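Local structure of 2'-deoxycytidine 5'-triphosphate deaminase (Agrobacterium tumefaciens, 2R9Q) at residues Arg118-Thr123 with Asp258-Leu263; Arg151-Val156 with Ala226-Asp231; Arg290-Gly295 with Glu316-Glu321. The protein probably catalyses the hydrolytic deamination of dCTP to dUTP, releasing ammonia. One frame throughout, in Å; residues are numbered along the deposited sequence.

Contact 1 (Arg118-Thr123 with Asp258-Leu263); sequences RLDIFT and DEFYIL
Asp120 and Phe260 meet as two flat groups laid one on the other. The carboxylate and ring planes lie only 4° apart, and the two side chains run antiparallel. Asp120 CB makes a CH-pi contact at 3.5 Å from the centroid of the Phe260 ring, almost on the ring normal. A chi1 of -159°, with Asp120 CG anti to the backbone N, places that carbon over the ring's root, 3.6 Å from Phe260 CG; the small angle between the planes shows the carboxylate lying flat at that end.

The edge of the same ring receives a carbonyl: Arg118 O lies in the ring plane, 3.2 Å from Phe260 CZ, where the slightly positive rim would suit an oxygen. No hydrogen bond joins the two segments.

The contact bridges the two dUTPase-like halves of the chain, with the turn that leads into strand 121-127 in the N-terminal half and the approach to strand 261-269 in the C-terminal half.

Apolar packing adds Ile262, whose CD1 lies 4.2 Å from Arg118 CB; the same methyl is in van der Waals contact with Arg118 O at 3.8 Å. The polar ends are satisfied by outside partners. Asp120 OD2 takes a hydrogen bond from Thr152 and a salt bridge from Arg318, and OD1 pairs with Tyr293 OH; Arg118 NH1 binds the backbone of a bound peptide.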
loop_
_atom_site.group_PDB
_atom_site.type_symbol
_atom_site.label_atom_id
_atom_site.label_comp_id
_atom_site.label_asym_id
_atom_site.label_seq_id
_atom_site.Cartn_x
_atom_site.Cartn_y
_atom_site.Cartn_z
ATOM N N ARG B 118 -21.023 -1.793 -5.514
ATOM C CA ARG B 118 -20.555 -0.611 -6.230
ATOM C C ARG B 118 -19.722 0.314 -5.342
ATOM O O ARG B 118 -19.005 1.174 -5.858
ATOM C CB ARG B 118 -21.697 0.216 -6.806
ATOM C CG ARG B 118 -22.764 -0.485 -7.584
ATOM C CD ARG B 118 -22.353 -1.059 -8.915
ATOM N NE ARG B 118 -23.395 -2.004 -9.344
ATOM C CZ ARG B 118 -24.433 -1.719 -10.115
ATOM N NH1 ARG B 118 -24.584 -0.526 -10.660
ATOM N NH2 ARG B 118 -25.318 -2.662 -10.366
ATOM N N LEU B 119 -19.829 0.153 -4.021
ATOM C CA LEU B 119 -19.069 0.934 -3.091
ATOM C C LEU B 119 -17.937 0.125 -2.505
ATOM O O LEU B 119 -17.310 0.575 -1.550
ATOM C CB LEU B 119 -19.947 1.433 -1.961
ATOM C CG LEU B 119 -20.740 2.734 -2.064
ATOM C CD1 LEU B 119 -21.194 3.037 -3.458
ATOM C CD2 LEU B 119 -21.927 2.671 -1.097
ATOM N N ASP B 120 -17.711 -1.066 -3.048
ATOM C CA ASP B 120 -16.597 -1.938 -2.665
ATOM C C ASP B 120 -16.579 -2.233 -1.160
ATOM O O ASP B 120 -15.529 -2.161 -0.533
ATOM C CB ASP B 120 -15.277 -1.284 -3.129
ATOM C CG ASP B 120 -14.102 -2.253 -3.259
ATOM O OD1 ASP B 120 -14.244 -3.465 -3.580
ATOM O OD2 ASP B 120 -12.991 -1.746 -3.076
ATOM N N ILE B 121 -17.747 -2.541 -0.593
ATOM C CA ILE B 121 -17.869 -2.844 0.841
ATOM C C ILE B 121 -17.920 -4.353 1.001
ATOM O O ILE B 121 -18.819 -4.985 0.501
ATOM C CB ILE B 121 -19.098 -2.211 1.536
ATOM C CG1 ILE B 121 -19.167 -0.699 1.253
ATOM C CG2 ILE B 121 -19.064 -2.526 3.048
ATOM C CD1 ILE B 121 -20.578 -0.005 1.469
ATOM N N PHE B 122 -16.901 -4.905 1.649
ATOM C CA PHE B 122 -16.862 -6.310 2.026
ATOM C C PHE B 122 -17.846 -6.550 3.150
ATOM O O PHE B 122 -17.850 -5.834 4.139
ATOM C CB PHE B 122 -15.429 -6.676 2.400
ATOM C CG PHE B 122 -15.260 -7.983 3.069
ATOM C CD1 PHE B 122 -14.703 -9.063 2.370
ATOM C CD2 PHE B 122 -15.589 -8.142 4.397
ATOM C CE1 PHE B 122 -14.524 -10.259 2.972
ATOM C CE2 PHE B 122 -15.390 -9.363 5.032
ATOM C CZ PHE B 122 -14.856 -10.427 4.299
ATOM N N THR B 123 -18.691 -7.558 2.975
ATOM C CA THR B 123 -19.676 -7.980 3.966
ATOM C C THR B 123 -19.800 -9.515 4.033
ATOM O O THR B 123 -19.573 -10.207 3.051
ATOM C CB THR B 123 -21.111 -7.331 3.735
ATOM O OG1 THR B 123 -21.691 -7.808 2.524
ATOM C CG2 THR B 123 -21.043 -5.811 3.696
ATOM N N ASP B 258 -4.741 -3.413 -6.615
ATOM C CA ASP B 258 -5.206 -2.492 -5.546
ATOM C C ASP B 258 -6.475 -1.688 -5.917
ATOM O O ASP B 258 -7.050 -1.034 -5.076
ATOM C CB ASP B 258 -4.110 -1.484 -5.141
ATOM C CG ASP B 258 -2.761 -2.157 -4.780
ATOM O OD1 ASP B 258 -1.707 -1.653 -5.282
ATOM O OD2 ASP B 258 -2.757 -3.174 -4.010
ATOM N N GLU B 259 -6.897 -1.731 -7.166
ATOM C CA GLU B 259 -8.036 -0.977 -7.604
ATOM C C GLU B 259 -9.328 -1.799 -7.667
ATOM O O GLU B 259 -9.336 -3.002 -7.615
ATOM C CB GLU B 259 -7.733 -0.348 -8.960
ATOM C CG GLU B 259 -6.495 0.570 -9.013
ATOM C CD GLU B 259 -6.618 1.851 -8.202
ATOM O OE1 GLU B 259 -7.682 2.525 -8.231
ATOM O OE2 GLU B 259 -5.620 2.225 -7.553
ATOM N N PHE B 260 -10.458 -1.126 -7.742
ATOM C CA PHE B 260 -11.684 -1.838 -8.093
ATOM C C PHE B 260 -12.361 -1.162 -9.253
ATOM O O PHE B 260 -12.267 0.037 -9.420
ATOM C CB PHE B 260 -12.561 -2.078 -6.845
ATOM C CG PHE B 260 -13.720 -1.177 -6.693
ATOM C CD1 PHE B 260 -14.997 -1.658 -6.923
ATOM C CD2 PHE B 260 -13.547 0.122 -6.249
ATOM C CE1 PHE B 260 -16.076 -0.857 -6.785
ATOM C CE2 PHE B 260 -14.626 0.952 -6.082
ATOM C CZ PHE B 260 -15.905 0.471 -6.346
ATOM N N TYR B 261 -12.964 -1.984 -10.088
ATOM C CA TYR B 261 -13.467 -1.604 -11.378
ATOM C C TYR B 261 -14.953 -1.964 -11.474
ATOM O O TYR B 261 -15.353 -3.062 -11.130
ATOM C CB TYR B 261 -12.674 -2.300 -12.503
ATOM C CG TYR B 261 -11.194 -1.962 -12.560
ATOM C CD1 TYR B 261 -10.731 -0.946 -13.385
ATOM C CD2 TYR B 261 -10.283 -2.623 -11.777
ATOM C CE1 TYR B 261 -9.401 -0.601 -13.424
ATOM C CE2 TYR B 261 -8.951 -2.292 -11.811
ATOM C CZ TYR B 261 -8.487 -1.269 -12.651
ATOM O OH TYR B 261 -7.095 -0.935 -12.708
ATOM N N ILE B 262 -15.771 -1.029 -11.945
ATOM C CA ILE B 262 -17.174 -1.317 -12.250
ATOM C C ILE B 262 -17.266 -1.412 -13.762
ATOM O O ILE B 262 -17.030 -0.447 -14.481
ATOM C CB ILE B 262 -18.175 -0.238 -11.715
ATOM C CG1 ILE B 262 -18.123 -0.154 -10.194
ATOM C CG2 ILE B 262 -19.586 -0.545 -12.160
ATOM C CD1 ILE B 262 -18.751 1.123 -9.646
ATOM N N LEU B 263 -17.620 -2.607 -14.214
ATOM C CA LEU B 263 -17.612 -2.955 -15.608
ATOM C C LEU B 263 -18.922 -3.616 -16.012
ATOM O O LEU B 263 -19.772 -3.932 -15.169
ATOM C CB LEU B 263 -16.406 -3.860 -15.910
ATOM C CG LEU B 263 -15.007 -3.283 -15.678
ATOM C CD1 LEU B 263 -13.993 -4.398 -15.786
ATOM C CD2 LEU B 263 -14.710 -2.135 -16.652
#

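Contact 2 (Arg151-Val156 with Ala226-Asp231); sequences RTFPIV and AVVDVD
Val156 lies across Asp229, and its side chain can be followed outward from the strand. Its CB bears two methyls that divide the work. CG1 is pressed against the opposite backbone, 3.4 Å from Asp229 CA, and also reaches Asp229 CB and, at 3.8 Å, Val227 CG2. The chi1 of 26° is off a staggered position and leaves CG2 only roughly anti to the backbone N; this methyl turns instead to the carboxylate, lying 3.9 Å from Asp229 OD2. The two side chains cross obliquely on one face of the sheet, while Ile155 and Val228 occupy the other.

Beneath them the backbones pair in parallel, Ile155 with Val228 and Val156 with Asp229. Val228 N donates to Pro154 O at 2.7 Å, Val156 N to Val228 O at 2.8 Å, and Val230 N to Val156 O at 3.2 Å, the last nearly straight at 175°. Strand 155-157 is thereby the middle member of a small mixed sheet, flanked by antiparallel strand 84-86 and parallel strand 228-229; the parallel edge joins the N-terminal to the C-terminal half of the chain.

Beside Ile155, Val230 CG1 packs 3.9 Å from Ile155 CB, and Val228 CG2 meets Phe153 CB. Pro154 and Val227 pack together at the start of the pairing, where Arg53 of a third subunit covers both. At the strand end, Asp229 OD1 uses its anti lone pair to accept from Asp231 N, forming an Asx turn, and both aspartates make salt bridges to Arg158.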
loop_
_atom_site.group_PDB
_atom_site.type_symbol
_atom_site.label_atom_id
_atom_site.label_comp_id
_atom_site.label_asym_id
_atom_site.label_seq_id
_atom_site.Cartn_x
_atom_site.Cartn_y
_atom_site.Cartn_z
ATOM N N ARG B 151 -13.660 -1.219 1.687
ATOM C CA ARG B 151 -12.382 -1.432 1.073
ATOM C C ARG B 151 -11.848 -0.175 0.379
ATOM O O ARG B 151 -10.687 0.126 0.486
ATOM C CB ARG B 151 -12.502 -2.595 0.103
ATOM C CG ARG B 151 -11.751 -3.821 0.411
ATOM C CD ARG B 151 -12.412 -4.807 1.353
ATOM N NE ARG B 151 -12.056 -4.711 2.778
ATOM C CZ ARG B 151 -10.893 -4.331 3.344
ATOM N NH1 ARG B 151 -9.803 -3.994 2.648
ATOM N NH2 ARG B 151 -10.812 -4.318 4.675
ATOM N N THR B 152 -12.685 0.536 -0.377
ATOM C CA THR B 152 -12.218 1.711 -1.120
ATOM C C THR B 152 -12.717 3.013 -0.566
ATOM O O THR B 152 -11.961 3.933 -0.464
ATOM C CB THR B 152 -12.597 1.650 -2.600
ATOM O OG1 THR B 152 -12.087 0.440 -3.154
ATOM C CG2 THR B 152 -12.040 2.876 -3.395
ATOM N N PHE B 153 -14.017 3.094 -0.284
ATOM C CA PHE B 153 -14.625 4.303 0.228
ATOM C C PHE B 153 -14.970 4.151 1.684
ATOM O O PHE B 153 -15.591 3.147 2.090
ATOM C CB PHE B 153 -15.935 4.695 -0.525
ATOM C CG PHE B 153 -15.841 4.633 -2.025
ATOM C CD1 PHE B 153 -15.088 5.524 -2.715
ATOM C CD2 PHE B 153 -16.564 3.710 -2.735
ATOM C CE1 PHE B 153 -15.002 5.451 -4.058
ATOM C CE2 PHE B 153 -16.467 3.638 -4.074
ATOM C CZ PHE B 153 -15.682 4.514 -4.726
ATOM N N PRO B 154 -14.619 5.170 2.486
ATOM C CA PRO B 154 -15.194 5.166 3.815
ATOM C C PRO B 154 -16.704 5.451 3.734
ATOM O O PRO B 154 -17.175 6.181 2.825
ATOM C CB PRO B 154 -14.425 6.266 4.507
ATOM C CG PRO B 154 -14.023 7.221 3.394
ATOM C CD PRO B 154 -13.712 6.318 2.273
ATOM N N ILE B 155 -17.464 4.848 4.627
ATOM C CA ILE B 155 -18.922 4.897 4.547
ATOM C C ILE B 155 -19.559 5.375 5.828
ATOM O O ILE B 155 -18.977 5.260 6.880
ATOM C CB ILE B 155 -19.526 3.583 4.042
ATOM C CG1 ILE B 155 -19.287 2.423 5.006
ATOM C CG2 ILE B 155 -19.034 3.281 2.612
ATOM C CD1 ILE B 155 -20.193 1.204 4.771
ATOM N N VAL B 156 -20.742 5.975 5.719
ATOM C CA VAL B 156 -21.585 6.216 6.897
ATOM C C VAL B 156 -22.820 5.305 6.883
ATOM O O VAL B 156 -23.516 5.192 5.871
ATOM C CB VAL B 156 -21.921 7.759 7.181
ATOM C CG1 VAL B 156 -21.871 8.576 5.918
ATOM C CG2 VAL B 156 -23.271 7.920 7.874
ATOM N N ALA B 226 -14.528 11.767 0.169
ATOM C CA ALA B 226 -15.455 12.008 1.269
ATOM C C ALA B 226 -16.072 10.663 1.672
ATOM O O ALA B 226 -15.827 9.628 1.028
ATOM C CB ALA B 226 -16.537 13.046 0.848
ATOM N N VAL B 227 -16.849 10.669 2.758
ATOM C CA VAL B 227 -17.485 9.467 3.265
ATOM C C VAL B 227 -18.754 9.242 2.449
ATOM O O VAL B 227 -19.373 10.194 2.054
ATOM C CB VAL B 227 -17.781 9.558 4.792
ATOM C CG1 VAL B 227 -16.506 9.799 5.553
ATOM C CG2 VAL B 227 -18.794 10.668 5.080
ATOM N N VAL B 228 -19.099 7.996 2.150
ATOM C CA VAL B 228 -20.325 7.725 1.449
ATOM C C VAL B 228 -21.424 7.315 2.399
ATOM O O VAL B 228 -21.293 6.300 3.042
ATOM C CB VAL B 228 -20.193 6.631 0.375
ATOM C CG1 VAL B 228 -21.559 6.425 -0.301
ATOM C CG2 VAL B 228 -19.154 7.002 -0.627
ATOM N N ASP B 229 -22.495 8.113 2.469
ATOM C CA ASP B 229 -23.729 7.724 3.157
ATOM C C ASP B 229 -24.487 6.680 2.321
ATOM O O ASP B 229 -24.967 6.959 1.228
ATOM C CB ASP B 229 -24.613 8.944 3.470
ATOM C CG ASP B 229 -25.647 8.676 4.576
ATOM O OD1 ASP B 229 -26.263 7.585 4.591
ATOM O OD2 ASP B 229 -25.866 9.576 5.427
ATOM N N VAL B 230 -24.557 5.472 2.871
ATOM C CA VAL B 230 -25.149 4.316 2.217
ATOM C C VAL B 230 -26.673 4.397 2.127
ATOM O O VAL B 230 -27.291 3.699 1.333
ATOM C CB VAL B 230 -24.713 2.977 2.909
ATOM C CG1 VAL B 230 -23.174 2.907 3.005
ATOM C CG2 VAL B 230 -25.410 2.768 4.273
ATOM N N ASP B 231 -27.266 5.257 2.954
ATOM C CA ASP B 231 -28.701 5.591 2.850
ATOM C C ASP B 231 -29.012 6.654 1.777
ATOM O O ASP B 231 -30.101 6.705 1.301
ATOM C CB ASP B 231 -29.262 6.010 4.206
ATOM C CG ASP B 231 -29.124 4.928 5.275
ATOM O OD1 ASP B 231 -28.700 3.801 4.965
ATOM O OD2 ASP B 231 -29.436 5.201 6.455
#

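Contact 3 (Arg290-Gly295 with Glu316-Glu321); sequences RVHYAG and EVRSHE
His292 receives Arg318 over one face of its imidazole: Arg318 CD stands 3.7 Å from the ring centroid and 1° off the normal, a CH-pi contact. The side chains cross at about a right angle, and Arg318 CB closes on His292 CD2 at 3.7 Å. From just beyond the strand His320 reaches toward His292 tip to tip. Their rings meet rim to rim, centroids 4.8 Å apart and planes at 50°, although their closest atoms are modelled too near for details to be trusted. Tyr293 turns a ring edge to Glu316, whose OE1 lies 3.9 Å from Tyr293 CD2.

These groups are positioned by the antiparallel pairing of strand 289-292, outermost in its five-stranded sheet within the chain, with strand 311-319 of the C-terminal dUTPase-like half. Arg290 and Arg318 form a hydrogen-bonded pair: Arg290 N donates to Arg318 O at 2.9 Å, and Arg318 N returns a bond to Arg290 O at 3.1 Å. Val291 and Val317 make the non-hydrogen-bonded pair and pack on the face opposite Arg290, His292 and Arg318. Next along, His292 N donates to Glu316 O at 2.7 Å. Where the strands part, a water donates to His292 O at 2.9 Å and accepts from Glu316 N.

Farther out, Asp120 holds both Tyr293 and Arg318. A second subunit brings its own His320 edge-to-face against this His320.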
loop_
_atom_site.group_PDB
_atom_site.type_symbol
_atom_site.label_atom_id
_atom_site.label_comp_id
_atom_site.label_asym_id
_atom_site.label_seq_id
_atom_site.Cartn_x
_atom_site.Cartn_y
_atom_site.Cartn_z
ATOM N N ARG B 290 -11.327 -11.951 -10.356
ATOM C CA ARG B 290 -12.637 -12.404 -9.921
ATOM C C ARG B 290 -13.720 -11.328 -10.050
ATOM O O ARG B 290 -13.450 -10.122 -9.911
ATOM C CB ARG B 290 -12.521 -12.878 -8.478
ATOM C CG ARG B 290 -13.716 -13.671 -8.034
ATOM C CD ARG B 290 -13.442 -14.568 -6.806
ATOM N NE ARG B 290 -13.168 -13.802 -5.582
ATOM C CZ ARG B 290 -14.084 -13.149 -4.855
ATOM N NH1 ARG B 290 -15.374 -13.108 -5.225
ATOM N NH2 ARG B 290 -13.697 -12.510 -3.750
ATOM N N VAL B 291 -14.953 -11.765 -10.325
ATOM C CA VAL B 291 -16.119 -10.922 -10.028
ATOM C C VAL B 291 -16.354 -10.924 -8.504
ATOM O O VAL B 291 -16.588 -11.972 -7.882
ATOM C CB VAL B 291 -17.386 -11.337 -10.798
ATOM C CG1 VAL B 291 -18.636 -10.698 -10.176
ATOM C CG2 VAL B 291 -17.255 -10.942 -12.292
ATOM N N HIS B 292 -16.237 -9.741 -7.910
ATOM C CA HIS B 292 -16.544 -9.530 -6.507
ATOM C C HIS B 292 -17.996 -9.089 -6.333
ATOM O O HIS B 292 -18.591 -8.533 -7.254
ATOM C CB HIS B 292 -15.579 -8.507 -5.903
ATOM C CG HIS B 292 -14.232 -9.080 -5.623
ATOM N ND1 HIS B 292 -13.742 -9.247 -4.347
ATOM C CD2 HIS B 292 -13.310 -9.619 -6.455
ATOM C CE1 HIS B 292 -12.562 -9.834 -4.410
ATOM N NE2 HIS B 292 -12.269 -10.050 -5.678
ATOM N N TYR B 293 -18.533 -9.352 -5.144
ATOM C CA TYR B 293 -19.890 -8.944 -4.732
ATOM C C TYR B 293 -20.997 -9.493 -5.654
ATOM O O TYR B 293 -22.044 -8.884 -5.800
ATOM C CB TYR B 293 -20.003 -7.422 -4.603
ATOM C CG TYR B 293 -18.785 -6.813 -3.989
ATOM C CD1 TYR B 293 -18.446 -7.102 -2.685
ATOM C CD2 TYR B 293 -17.936 -5.997 -4.725
ATOM C CE1 TYR B 293 -17.297 -6.580 -2.098
ATOM C CE2 TYR B 293 -16.788 -5.469 -4.149
ATOM C CZ TYR B 293 -16.476 -5.762 -2.824
ATOM O OH TYR B 293 -15.352 -5.227 -2.217
ATOM N N ALA B 294 -20.727 -10.662 -6.243
ATOM C CA ALA B 294 -21.741 -11.417 -6.988
ATOM C C ALA B 294 -22.967 -11.497 -6.096
ATOM O O ALA B 294 -22.865 -11.616 -4.869
ATOM C CB ALA B 294 -21.239 -12.840 -7.381
ATOM N N GLY B 295 -24.121 -11.345 -6.712
ATOM C CA GLY B 295 -25.333 -11.233 -5.951
ATOM C C GLY B 295 -26.522 -11.927 -6.553
ATOM O O GLY B 295 -26.429 -12.742 -7.494
ATOM N N GLU B 316 -18.450 -6.039 -10.708
ATOM C CA GLU B 316 -17.266 -5.545 -10.023
ATOM C C GLU B 316 -16.143 -6.574 -10.184
ATOM O O GLU B 316 -16.234 -7.684 -9.700
ATOM C CB GLU B 316 -17.520 -5.180 -8.546
ATOM C CG GLU B 316 -18.534 -4.037 -8.317
ATOM C CD GLU B 316 -19.961 -4.522 -8.398
ATOM O OE1 GLU B 316 -20.255 -5.559 -7.772
ATOM O OE2 GLU B 316 -20.779 -3.896 -9.107
ATOM N N VAL B 317 -15.093 -6.170 -10.874
ATOM C CA VAL B 317 -13.966 -7.023 -11.175
ATOM C C VAL B 317 -12.721 -6.480 -10.480
ATOM O O VAL B 317 -12.453 -5.270 -10.474
ATOM C CB VAL B 317 -13.755 -7.113 -12.718
ATOM C CG1 VAL B 317 -12.522 -7.881 -13.075
ATOM C CG2 VAL B 317 -14.993 -7.641 -13.402
ATOM N N ARG B 318 -12.010 -7.396 -9.845
ATOM C CA ARG B 318 -10.729 -7.144 -9.231
ATOM C C ARG B 318 -9.743 -8.237 -9.650
ATOM O O ARG B 318 -10.096 -9.406 -9.779
ATOM C CB ARG B 318 -10.837 -7.173 -7.711
ATOM C CG ARG B 318 -11.518 -6.001 -7.033
ATOM C CD ARG B 318 -11.560 -6.301 -5.497
ATOM N NE ARG B 318 -11.524 -5.124 -4.625
ATOM C CZ ARG B 318 -10.430 -4.410 -4.324
ATOM N NH1 ARG B 318 -10.547 -3.372 -3.513
ATOM N NH2 ARG B 318 -9.233 -4.708 -4.837
ATOM N N SER B 319 -8.500 -7.830 -9.875
ATOM C CA SER B 319 -7.417 -8.775 -10.072
ATOM C C SER B 319 -6.814 -9.116 -8.720
ATOM O O SER B 319 -6.811 -8.305 -7.777
ATOM C CB SER B 319 -6.334 -8.227 -10.999
ATOM O OG SER B 319 -5.632 -7.230 -10.339
ATOM N N HIS B 320 -6.294 -10.337 -8.661
ATOM C CA HIS B 320 -5.714 -10.872 -7.452
ATOM C C HIS B 320 -4.216 -11.109 -7.581
ATOM O O HIS B 320 -3.743 -11.734 -8.533
ATOM C CB HIS B 320 -6.465 -12.131 -7.071
ATOM C CG HIS B 320 -7.909 -11.855 -6.809
ATOM N ND1 HIS B 320 -8.311 -10.844 -5.959
ATOM C CD2 HIS B 320 -9.042 -12.394 -7.329
ATOM C CE1 HIS B 320 -9.629 -10.784 -5.954
ATOM N NE2 HIS B 320 -10.099 -11.711 -6.772
ATOM N N GLU B 321 -3.492 -10.561 -6.613
ATOM C CA GLU B 321 -2.040 -10.695 -6.515
ATOM C C GLU B 321 -1.261 -9.956 -7.599
ATOM O O GLU B 321 -0.462 -9.112 -7.274
ATOM C CB GLU B 321 -1.614 -12.162 -6.444
ATOM C CG GLU B 321 -2.034 -12.829 -5.146
ATOM C CD GLU B 321 -1.467 -14.221 -5.037
ATOM O OE1 GLU B 321 -1.787 -15.026 -5.957
ATOM O OE2 GLU B 321 -0.715 -14.494 -4.064
HETATM O O HOH W 1 -20.461 -7.980 -9.435
#

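How the contacts relate
Asp120 is the junction of the three sites. From contact 1 its OD2 probably hydrogen-bonds Thr152 OG1 of contact 2 at 2.4 Å and makes a salt bridge to Arg318 NH1 of contact 3 at 3.0 Å, while its OD1 probably bonds Tyr293 OH at 2.5 Å; both probable bonds are modelled unusually short. Contacts 1 and 3 lie closest, centres about 8 Å apart, and share a sheet. Contact 2 is nested in the chain loop closed by contact 1, about 12 Å from it between centres. Contact 3 follows both in sequence, its centre about 19 Å from that of contact 2, which Arg318 NH1 touches at Thr152 OG1 and Arg151 CG. The bound peptide reaches contact 1 through Arg118, Leu119 and Ile262.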